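Local structure of flagellar hook-associated protein (Burkholderia pseudomallei, 4UT1) at residues N103-S108 / V152-Q157; G308-S313 / T594-G599. The protein probably serves as a structural protein of the bacterial flagellum, forming part of the junction between hook and filament. All blocks are in the same frame, centred on the assembly; numbering follows the deposited sequence.

Contact 1: residues N103-S108 / V152-Q157. With EDO (1,2-ethanediol), chain G.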
# COMPACT_ATOMS: atom_id res chain seq x y z
N ASN A 103 18.32 0.43 -2.07
CA ASN A 103 18.66 -0.08 -0.74
C ASN A 103 19.46 0.93 0.09
O ASN A 103 19.21 1.12 1.29
CB ASN A 103 19.44 -1.39 -0.86
CG ASN A 103 19.60 -2.09 0.47
OD1 ASN A 103 18.64 -2.22 1.24
ND2 ASN A 103 20.82 -2.54 0.76
N ASN A 104 20.43 1.56 -0.56
CA ASN A 104 21.27 2.56 0.08
C ASN A 104 20.42 3.74 0.49
O ASN A 104 20.62 4.34 1.56
CB ASN A 104 22.40 3.01 -0.86
CG ASN A 104 23.42 1.92 -1.11
OD1 ASN A 104 23.49 0.93 -0.38
ND2 ASN A 104 24.25 2.10 -2.14
N TYR A 105 19.45 4.07 -0.35
CA TYR A 105 18.52 5.14 -0.02
C TYR A 105 17.65 4.79 1.19
O TYR A 105 17.53 5.59 2.11
CB TYR A 105 17.61 5.46 -1.20
CG TYR A 105 16.52 6.41 -0.78
CD1 TYR A 105 16.78 7.77 -0.65
CD2 TYR A 105 15.25 5.95 -0.47
CE1 TYR A 105 15.79 8.65 -0.25
CE2 TYR A 105 14.25 6.82 -0.07
CZ TYR A 105 14.52 8.17 0.04
OH TYR A 105 13.53 9.03 0.43
N VAL A 106 17.03 3.61 1.16
CA VAL A 106 16.07 3.22 2.20
C VAL A 106 16.71 3.06 3.58
O VAL A 106 16.10 3.44 4.59
CB VAL A 106 15.35 1.92 1.83
CG1 VAL A 106 14.54 1.42 2.99
CG2 VAL A 106 14.43 2.16 0.64
N GLY A 107 17.92 2.51 3.63
CA GLY A 107 18.63 2.38 4.90
C GLY A 107 18.12 1.27 5.81
O GLY A 107 17.63 0.24 5.34
N SER A 108 18.21 1.50 7.12
CA SER A 108 17.96 0.46 8.12
C SER A 108 16.46 0.16 8.33
O SER A 108 15.63 1.07 8.33
CB SER A 108 18.60 0.87 9.45
OG SER A 108 18.04 0.15 10.53
N VAL A 152 6.65 12.08 2.34
CA VAL A 152 6.57 12.84 1.10
C VAL A 152 7.89 12.77 0.29
O VAL A 152 7.85 12.54 -0.92
CB VAL A 152 6.19 14.32 1.39
CG1 VAL A 152 6.34 15.18 0.15
CG2 VAL A 152 4.79 14.40 1.92
N ALA A 153 9.04 12.93 0.95
CA ALA A 153 10.32 12.80 0.26
C ALA A 153 10.50 11.39 -0.29
O ALA A 153 11.02 11.21 -1.38
CB ALA A 153 11.49 13.17 1.20
N ALA A 154 10.03 10.39 0.45
CA ALA A 154 10.05 9.02 -0.05
C ALA A 154 9.25 8.89 -1.36
O ALA A 154 9.68 8.22 -2.29
CB ALA A 154 9.51 8.06 0.99
N GLY A 155 8.09 9.54 -1.43
CA GLY A 155 7.28 9.50 -2.64
C GLY A 155 8.05 10.07 -3.82
O GLY A 155 8.02 9.53 -4.93
N GLN A 156 8.76 11.16 -3.57
CA GLN A 156 9.58 11.80 -4.60
C GLN A 156 10.71 10.88 -5.06
O GLN A 156 10.99 10.80 -6.26
CB GLN A 156 10.17 13.11 -4.08
CG GLN A 156 9.16 14.20 -3.77
CD GLN A 156 8.59 14.87 -5.01
OE1 GLN A 156 9.33 15.22 -5.94
NE2 GLN A 156 7.28 15.05 -5.03
N GLN A 157 11.36 10.19 -4.12
CA GLN A 157 12.45 9.28 -4.47
C GLN A 157 11.96 8.11 -5.31
O GLN A 157 12.59 7.73 -6.31
CB GLN A 157 13.15 8.75 -3.21
CG GLN A 157 14.28 7.76 -3.51
CD GLN A 157 15.47 8.43 -4.20
OE1 GLN A 157 15.90 9.51 -3.80
NE2 GLN A 157 16.01 7.79 -5.22
C1 EDO G . 6.58 14.75 -10.33
O1 EDO G . 7.56 15.43 -11.12
C2 EDO G . 7.05 14.81 -8.88
O2 EDO G . 6.10 14.18 -8.03

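Contact 2: residues G308-S313 / T594-G599. With EDO (1,2-ethanediol), chain P.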
# COMPACT_ATOMS: atom_id res chain seq x y z
N GLY A 308 3.58 2.93 0.87
CA GLY A 308 2.34 3.67 0.78
C GLY A 308 1.27 3.10 1.69
O GLY A 308 0.47 3.84 2.31
N ALA A 309 1.25 1.78 1.80
CA ALA A 309 0.28 1.10 2.66
C ALA A 309 0.49 1.48 4.12
O ALA A 309 -0.49 1.65 4.85
CB ALA A 309 0.36 -0.42 2.47
N LEU A 310 1.74 1.62 4.54
CA LEU A 310 2.02 2.06 5.91
C LEU A 310 1.45 3.45 6.18
O LEU A 310 0.83 3.69 7.22
CB LEU A 310 3.52 2.04 6.20
CG LEU A 310 4.22 0.70 6.06
CD1 LEU A 310 5.64 0.80 6.63
CD2 LEU A 310 3.42 -0.43 6.73
N ALA A 311 1.69 4.38 5.25
CA ALA A 311 1.15 5.74 5.36
C ALA A 311 -0.38 5.73 5.52
O ALA A 311 -0.92 6.44 6.38
CB ALA A 311 1.55 6.57 4.13
N VAL A 312 -1.06 4.94 4.70
CA VAL A 312 -2.50 4.88 4.74
C VAL A 312 -2.96 4.31 6.08
O VAL A 312 -3.83 4.86 6.72
CB VAL A 312 -3.09 4.03 3.60
CG1 VAL A 312 -4.58 3.77 3.83
CG2 VAL A 312 -2.86 4.70 2.26
N SER A 313 -2.37 3.20 6.50
CA SER A 313 -2.78 2.59 7.75
C SER A 313 -2.52 3.53 8.92
O SER A 313 -3.34 3.65 9.81
CB SER A 313 -2.05 1.26 7.97
OG SER A 313 -2.53 0.65 9.16
N THR A 594 5.70 -0.49 12.44
CA THR A 594 7.16 -0.51 12.39
C THR A 594 7.64 -1.90 12.01
O THR A 594 8.66 -2.06 11.34
CB THR A 594 7.79 -0.09 13.73
OG1 THR A 594 7.26 -0.91 14.77
CG2 THR A 594 7.48 1.37 14.02
N GLY A 595 6.89 -2.92 12.43
CA GLY A 595 7.18 -4.28 12.02
C GLY A 595 6.99 -4.43 10.52
O GLY A 595 7.79 -5.10 9.85
N ALA A 596 5.95 -3.81 10.00
CA ALA A 596 5.69 -3.84 8.56
C ALA A 596 6.76 -3.04 7.81
O ALA A 596 7.21 -3.45 6.75
CB ALA A 596 4.30 -3.30 8.25
N TYR A 597 7.17 -1.91 8.37
CA TYR A 597 8.28 -1.15 7.80
C TYR A 597 9.56 -1.98 7.68
O TYR A 597 10.28 -1.88 6.68
CB TYR A 597 8.59 0.10 8.63
CG TYR A 597 9.62 0.99 7.99
CD1 TYR A 597 9.28 1.85 6.96
CD2 TYR A 597 10.95 0.97 8.41
CE1 TYR A 597 10.21 2.67 6.37
CE2 TYR A 597 11.90 1.80 7.82
CZ TYR A 597 11.52 2.64 6.80
OH TYR A 597 12.44 3.45 6.20
N ALA A 598 9.85 -2.77 8.71
CA ALA A 598 11.05 -3.60 8.69
C ALA A 598 10.99 -4.65 7.58
O ALA A 598 11.99 -4.95 6.93
CB ALA A 598 11.27 -4.26 10.04
N GLY A 599 9.80 -5.21 7.36
CA GLY A 599 9.62 -6.17 6.28
C GLY A 599 9.82 -5.53 4.92
O GLY A 599 10.43 -6.12 4.02
C1 EDO P . 13.59 5.90 3.73
O1 EDO P . 13.09 6.24 5.03
C2 EDO P . 12.46 5.40 2.83
O2 EDO P . 11.91 4.14 3.29

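Contact 1: residues N103-S108 / V152-Q157
Tyr105, in the last turn of helix 80-106, reaches across to three residues of 152-157. Ala153 comes first and contributes mainly its backbone: its carbonyl O lies 3.8 Å from Tyr105 OH, a loose approach. Ala154 is closer, and again it is the backbone that meets the phenol, with CA 3.5 Å from OH and the methyl further off, so the hydroxyl end of the ring rests against this turn of helix. Gln156 turns its side chain elsewhere; its NE2 makes a weak hydrogen bond of 3.3 Å to O2 of a 1,2-ethanediol, probably from the crystallisation liquor. Gln157 carries most of the contact. Its CG sits over the middle of one face of the Tyr105 ring, 3.4 Å from the centroid and 6° off the normal, a CH-pi contact. CB follows above the phenol end, 3.6 Å from CZ. Beyond CG the chain bends (chi2 69°), carrying the amide past the CD1-CE1 edge, with OE1 on the same side of the ring plane as CG and 3.7 Å from CE1, and the amide plane tilted 34° from the ring. Ring and glutamine pass each other in opposite senses, and no hydrogen bond links the segments. Val106 turns to a third helix, 593-630, touching Val601 and Ile604. This is interhelix packing between antiparallel helices at the margin of the long alpha-helical bundle of FlgK, part of its helical domain.

Contact 2: residues G308-S313 / T594-G599
Leu310 meets Ala596 and Tyr597 with its two terminal methyls, while the rest of its side chain serves as the stalk. CB leaves helix 287-322 in the direction of 594-599, and CG lies anti to the carbonyl carbon (chi1 -59°), carrying the fork on across the gap. At the fork the branches part. CD1, which continues the extended chain (chi2 -170°), lodges against the backbone of Tyr597, 3.5 Å from CA and 3.6 Å from N. The same methyl is 3.6 Å from Tyr597 CB and 3.8 Å from ring atom CD1, where it lies at the edge of the ring, close to its plane, and not over a face. The other methyl, CD2, meets Ala596 CB at 3.4 Å, tighter than usual for two carbons. Tyr597 extends past the leucine, and its OH shares a hydrogen bond of 3.0 Å with O2 of a 1,2-ethanediol, either oxygen being a possible donor. The contact is buried and apolar, and its two helical segments run in roughly opposite directions. Helix 113-129 borders it through Ile113 and Ala114, which touch Tyr597, while Met586 of a loop lies against Ala596. Beyond Leu310, Val312 and Ala311 lean on the short helix 430-433, so that helix 287-322 lies between that helix and 593-630.

In the fold
Contact 1 closes along the chain before contact 2 opens, yet their centres lie about 14 Å apart and Tyr597 joins them. Its CE2 packs 3.8 Å from Ser108 O, and its OH stands 4.0 Å from Val106 O, so residues 103-108 border both contacts. The ethanediol beside Tyr597 makes a second link. Ethanediol C2 is 3.7 Å from Tyr105 CE2. It lies on the side of the ring plane opposite Gln157, and the molecule also hydrogen-bonds Tyr600 OH. Such molecules often settle in pockets, and this one sits among Tyr105, Tyr597 and Tyr600. Helix 593-630 thus takes part in contact 2 directly and touches segment 103-108 of contact 1 through its next turns.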